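Local coordinates for peroxinectin A (Dictyostelium discoideum, PDB 6ERC), which oxidises phenolic donors, iodide and thiocyanate with hydrogen peroxide, as a secreted haem peroxidase of the animal peroxidase family, at residues 28-38 with 130-141. Residues are numbered along the deposited sequence; the frame is centred on the assembly and turned at random.
Sequences RLANPIKFNKN and KTVVDEDGKCYE
Lys130, Glu135 and Lys34 bury the most surface where the loop 28-38 runs along 130-141. Lys130 lays its aliphatic chain, straight as far as CE, across the backbone of Leu29, with CD 3.2 Å from Leu29 O; its CB meets Arg28 CB. At the other end Glu135 lies between two residues of the loop. Its CG touches Lys34 CE at 3.8 Å, while its side chain crosses that of Asn36 at about a right angle, the carboxylate and amide planes 60° apart, with Glu135 OE2 3.3 Å from Asn36 CB. Lys34 NZ stays 4.6 Å from Glu135 OE1, so the touching atoms are mainly methylenes, with at most a longer-range attraction between the charges. Between the ends, Pro32 CG packs on Val132 CG1, and Lys34 CG on Val132 CG2.

Asp134 begins a type I turn ending at Gly137, and its OD1 accepts a hydrogen bond from the backbone N of Lys37 at 3.1 Å, on the syn side but 25° out of the carboxylate plane. Lys37 bends at its last two torsions to set CE over one face of the Tyr140 ring, 3.8 Å from the centroid, a CH-pi contact. Phe35 CZ reaches Tyr140 CB at 3.9 Å. Arg28 NE gives a salt-bridging hydrogen bond of 2.9 Å to the syn lone pair of Glu141 OE2, nearly in the guanidinium plane; NH2 makes only a weak bond to Glu141 OE1 and is hydrogen-bonded to His390 O.

The contact packs an irregular loop, which follows strand 24-25, against the loop and type I turn that lead into strand 139-144. That strand pairs with strand 113-124, whose Arg118 binds the carbonyls of Phe35 and Asn36, while the side chain of Arg28 also rests on helix 294-300.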
loop_
_atom_site.group_PDB
_atom_site.type_symbol
_atom_site.label_atom_id
_atom_site.label_comp_id
_atom_site.label_asym_id
_atom_site.label_seq_id
_atom_site.Cartn_x
_atom_site.Cartn_y
_atom_site.Cartn_z
ATOM N N ARG A 28 -1.323 -17.946 -3.160
ATOM C CA ARG A 28 -0.764 -17.937 -4.505
ATOM C C ARG A 28 -1.885 -18.118 -5.517
ATOM O O ARG A 28 -2.684 -19.053 -5.405
ATOM C CB ARG A 28 0.280 -19.046 -4.683
ATOM C CG ARG A 28 1.531 -18.884 -3.839
ATOM C CD ARG A 28 2.560 -17.981 -4.499
ATOM N NE ARG A 28 3.775 -17.893 -3.693
ATOM C CZ ARG A 28 4.853 -17.190 -4.023
ATOM N NH1 ARG A 28 4.889 -16.502 -5.155
ATOM N NH2 ARG A 28 5.902 -17.177 -3.213
ATOM N N LEU A 29 -1.943 -17.219 -6.499
ATOM C CA LEU A 29 -2.788 -17.453 -7.664
ATOM C C LEU A 29 -2.096 -18.346 -8.681
ATOM O O LEU A 29 -2.768 -19.068 -9.425
ATOM C CB LEU A 29 -3.165 -16.126 -8.325
ATOM C CG LEU A 29 -3.786 -15.056 -7.427
ATOM C CD1 LEU A 29 -4.119 -13.824 -8.254
ATOM C CD2 LEU A 29 -5.023 -15.586 -6.720
ATOM N N ALA A 30 -0.765 -18.311 -8.719
ATOM C CA ALA A 30 0.025 -19.079 -9.669
ATOM C C ALA A 30 1.197 -19.721 -8.942
ATOM O O ALA A 30 1.738 -19.155 -7.989
ATOM C CB ALA A 30 0.536 -18.189 -10.807
ATOM N N ASN A 31 1.583 -20.908 -9.395
ATOM C CA ASN A 31 2.720 -21.587 -8.792
ATOM C C ASN A 31 3.950 -20.683 -8.846
ATOM O O ASN A 31 4.206 -20.049 -9.874
ATOM C CB ASN A 31 3.017 -22.901 -9.514
ATOM C CG ASN A 31 2.020 -23.986 -9.188
ATOM O OD1 ASN A 31 2.199 -24.740 -8.232
ATOM N ND2 ASN A 31 0.963 -24.076 -9.982
ATOM N N PRO A 32 4.720 -20.583 -7.766
ATOM C CA PRO A 32 5.984 -19.843 -7.837
ATOM C C PRO A 32 7.095 -20.683 -8.446
ATOM O O PRO A 32 7.084 -21.914 -8.385
ATOM C CB PRO A 32 6.282 -19.516 -6.368
ATOM C CG PRO A 32 5.623 -20.605 -5.603
ATOM C CD PRO A 32 4.404 -21.003 -6.388
ATOM N N ILE A 33 8.063 -19.994 -9.053
ATOM C CA ILE A 33 9.289 -20.639 -9.509
ATOM C C ILE A 33 10.263 -20.674 -8.342
ATOM O O ILE A 33 10.205 -19.836 -7.438
ATOM C CB ILE A 33 9.897 -19.924 -10.736
ATOM C CG1 ILE A 33 10.176 -18.449 -10.438
ATOM C CG2 ILE A 33 8.977 -20.057 -11.935
ATOM C CD1 ILE A 33 11.029 -17.770 -11.499
ATOM N N LYS A 34 11.165 -21.654 -8.355
ATOM C CA LYS A 34 12.110 -21.824 -7.258
ATOM C C LYS A 34 12.843 -20.521 -6.975
ATOM O O LYS A 34 13.440 -19.918 -7.872
ATOM C CB LYS A 34 13.110 -22.934 -7.594
ATOM C CG LYS A 34 12.469 -24.291 -7.841
ATOM C CD LYS A 34 13.469 -25.432 -7.682
ATOM C CE LYS A 34 14.622 -25.329 -8.666
ATOM N NZ LYS A 34 15.548 -26.495 -8.547
ATOM N N PHE A 35 12.790 -20.081 -5.718
ATOM C CA PHE A 35 13.437 -18.844 -5.302
ATOM C C PHE A 35 14.577 -19.070 -4.318
ATOM O O PHE A 35 15.234 -18.101 -3.924
ATOM C CB PHE A 35 12.407 -17.873 -4.698
ATOM C CG PHE A 35 11.488 -18.499 -3.683
ATOM C CD1 PHE A 35 11.879 -18.636 -2.362
ATOM C CD2 PHE A 35 10.225 -18.932 -4.048
ATOM C CE1 PHE A 35 11.034 -19.205 -1.431
ATOM C CE2 PHE A 35 9.375 -19.502 -3.119
ATOM C CZ PHE A 35 9.781 -19.637 -1.809
ATOM N N ASN A 36 14.832 -20.314 -3.915
ATOM C CA ASN A 36 16.006 -20.664 -3.115
ATOM C C ASN A 36 16.107 -19.773 -1.872
ATOM O O ASN A 36 17.008 -18.948 -1.725
ATOM C CB ASN A 36 17.269 -20.566 -3.977
ATOM C CG ASN A 36 18.445 -21.296 -3.371
ATOM O OD1 ASN A 36 18.556 -22.512 -3.486
ATOM N ND2 ASN A 36 19.333 -20.555 -2.728
ATOM N N LYS A 37 15.145 -19.984 -0.970
ATOM C CA LYS A 37 14.970 -19.112 0.189
ATOM C C LYS A 37 16.288 -18.861 0.917
ATOM O O LYS A 37 16.695 -17.711 1.117
ATOM C CB LYS A 37 13.946 -19.725 1.149
ATOM C CG LYS A 37 13.605 -18.834 2.339
ATOM C CD LYS A 37 12.956 -19.619 3.472
ATOM C CE LYS A 37 13.965 -20.466 4.245
ATOM N NZ LYS A 37 15.001 -19.635 4.927
ATOM N N ASN A 38 16.961 -19.933 1.338
ATOM C CA ASN A 38 18.138 -19.788 2.188
ATOM C C ASN A 38 19.314 -19.137 1.470
ATOM O O ASN A 38 20.236 -18.654 2.139
ATOM C CB ASN A 38 18.553 -21.155 2.732
ATOM C CG ASN A 38 17.520 -21.743 3.668
ATOM O OD1 ASN A 38 16.868 -21.019 4.423
ATOM N ND2 ASN A 38 17.358 -23.061 3.618
ATOM N N LYS A 130 -0.789 -23.959 -4.226
ATOM C CA LYS A 130 0.174 -23.676 -5.288
ATOM C C LYS A 130 1.489 -23.256 -4.635
ATOM O O LYS A 130 1.648 -22.105 -4.221
ATOM C CB LYS A 130 -0.349 -22.592 -6.227
ATOM C CG LYS A 130 -1.582 -22.984 -7.022
ATOM C CD LYS A 130 -2.042 -21.840 -7.920
ATOM C CE LYS A 130 -3.337 -22.182 -8.645
ATOM N NZ LYS A 130 -3.172 -23.326 -9.581
ATOM N N THR A 131 2.432 -24.188 -4.548
ATOM C CA THR A 131 3.759 -23.893 -4.018
ATOM C C THR A 131 4.789 -24.416 -5.015
ATOM O O THR A 131 4.489 -24.692 -6.184
ATOM C CB THR A 131 3.948 -24.500 -2.622
ATOM O OG1 THR A 131 5.221 -24.100 -2.093
ATOM C CG2 THR A 131 3.878 -26.025 -2.676
ATOM N N VAL A 132 6.033 -24.544 -4.556
ATOM C CA VAL A 132 7.102 -25.147 -5.342
ATOM C C VAL A 132 8.106 -25.766 -4.383
ATOM O O VAL A 132 8.335 -25.261 -3.282
ATOM C CB VAL A 132 7.792 -24.120 -6.272
ATOM C CG1 VAL A 132 8.532 -23.051 -5.469
ATOM C CG2 VAL A 132 8.741 -24.829 -7.223
ATOM N N VAL A 133 8.707 -26.873 -4.811
ATOM C CA VAL A 133 9.770 -27.507 -4.038
ATOM C C VAL A 133 11.021 -26.644 -4.172
ATOM O O VAL A 133 11.593 -26.527 -5.259
ATOM C CB VAL A 133 10.028 -28.944 -4.503
ATOM C CG1 VAL A 133 11.287 -29.515 -3.848
ATOM C CG2 VAL A 133 8.826 -29.821 -4.182
ATOM N N ASP A 134 11.443 -26.033 -3.069
ATOM C CA ASP A 134 12.647 -25.225 -3.080
ATOM C C ASP A 134 13.855 -26.087 -3.446
ATOM O O ASP A 134 13.800 -27.318 -3.471
ATOM C CB ASP A 134 12.860 -24.566 -1.716
ATOM C CG ASP A 134 13.827 -23.401 -1.776
ATOM O OD1 ASP A 134 13.401 -22.303 -2.192
ATOM O OD2 ASP A 134 15.009 -23.584 -1.413
ATOM N N GLU A 135 14.967 -25.412 -3.724
ATOM C CA GLU A 135 16.176 -26.104 -4.143
ATOM C C GLU A 135 16.812 -26.902 -3.012
ATOM O O GLU A 135 17.671 -27.746 -3.283
ATOM C CB GLU A 135 17.157 -25.084 -4.720
ATOM C CG GLU A 135 16.454 -24.050 -5.610
ATOM C CD GLU A 135 17.398 -23.194 -6.421
ATOM O OE1 GLU A 135 18.568 -23.591 -6.606
ATOM O OE2 GLU A 135 16.954 -22.117 -6.879
ATOM N N ASP A 136 16.408 -26.672 -1.764
ATOM C CA ASP A 136 16.847 -27.492 -0.644
ATOM C C ASP A 136 15.902 -28.652 -0.367
ATOM O O ASP A 136 16.094 -29.372 0.619
ATOM C CB ASP A 136 17.004 -26.633 0.616
ATOM C CG ASP A 136 15.679 -26.089 1.128
ATOM O OD1 ASP A 136 14.975 -26.813 1.865
ATOM O OD2 ASP A 136 15.342 -24.933 0.799
ATOM N N GLY A 137 14.891 -28.851 -1.209
ATOM C CA GLY A 137 14.003 -29.987 -1.083
ATOM C C GLY A 137 12.769 -29.756 -0.242
ATOM O O GLY A 137 12.051 -30.720 0.048
ATOM N N LYS A 138 12.493 -28.517 0.156
ATOM C CA LYS A 138 11.332 -28.200 0.976
ATOM C C LYS A 138 10.536 -27.087 0.312
ATOM O O LYS A 138 10.989 -26.457 -0.644
ATOM C CB LYS A 138 11.756 -27.789 2.391
ATOM C CG LYS A 138 12.580 -28.846 3.116
ATOM C CD LYS A 138 13.058 -28.358 4.478
ATOM C CE LYS A 138 14.025 -29.344 5.123
ATOM N NZ LYS A 138 14.495 -28.872 6.459
ATOM N N CYS A 139 9.338 -26.846 0.828
ATOM C CA CYS A 139 8.438 -25.846 0.272
ATOM C C CYS A 139 8.257 -24.698 1.253
ATOM O O CYS A 139 8.017 -24.913 2.450
ATOM C CB CYS A 139 7.085 -26.465 -0.083
ATOM S SG CYS A 139 7.181 -27.673 -1.418
ATOM N N TYR A 140 8.371 -23.480 0.731
ATOM C CA TYR A 140 8.270 -22.271 1.544
ATOM C C TYR A 140 7.242 -21.312 0.980
ATOM O O TYR A 140 6.976 -21.284 -0.226
ATOM C CB TYR A 140 9.606 -21.521 1.653
ATOM C CG TYR A 140 10.693 -22.357 2.264
ATOM C CD1 TYR A 140 11.613 -22.994 1.460
ATOM C CD2 TYR A 140 10.787 -22.534 3.643
ATOM C CE1 TYR A 140 12.611 -23.773 1.992
ATOM C CE2 TYR A 140 11.783 -23.318 4.186
ATOM C CZ TYR A 140 12.694 -23.934 3.363
ATOM O OH TYR A 140 13.686 -24.711 3.915
ATOM N N GLU A 141 6.694 -20.511 1.882
ATOM C CA GLU A 141 5.762 -19.458 1.520
ATOM C C GLU A 141 6.056 -18.208 2.331
ATOM O O GLU A 141 6.455 -18.295 3.498
ATOM C CB GLU A 141 4.310 -19.919 1.749
ATOM C CG GLU A 141 3.244 -18.943 1.263
ATOM C CD GLU A 141 3.493 -18.453 -0.161
ATOM O OE1 GLU A 141 4.172 -17.415 -0.323
ATOM O OE2 GLU A 141 3.013 -19.101 -1.115
#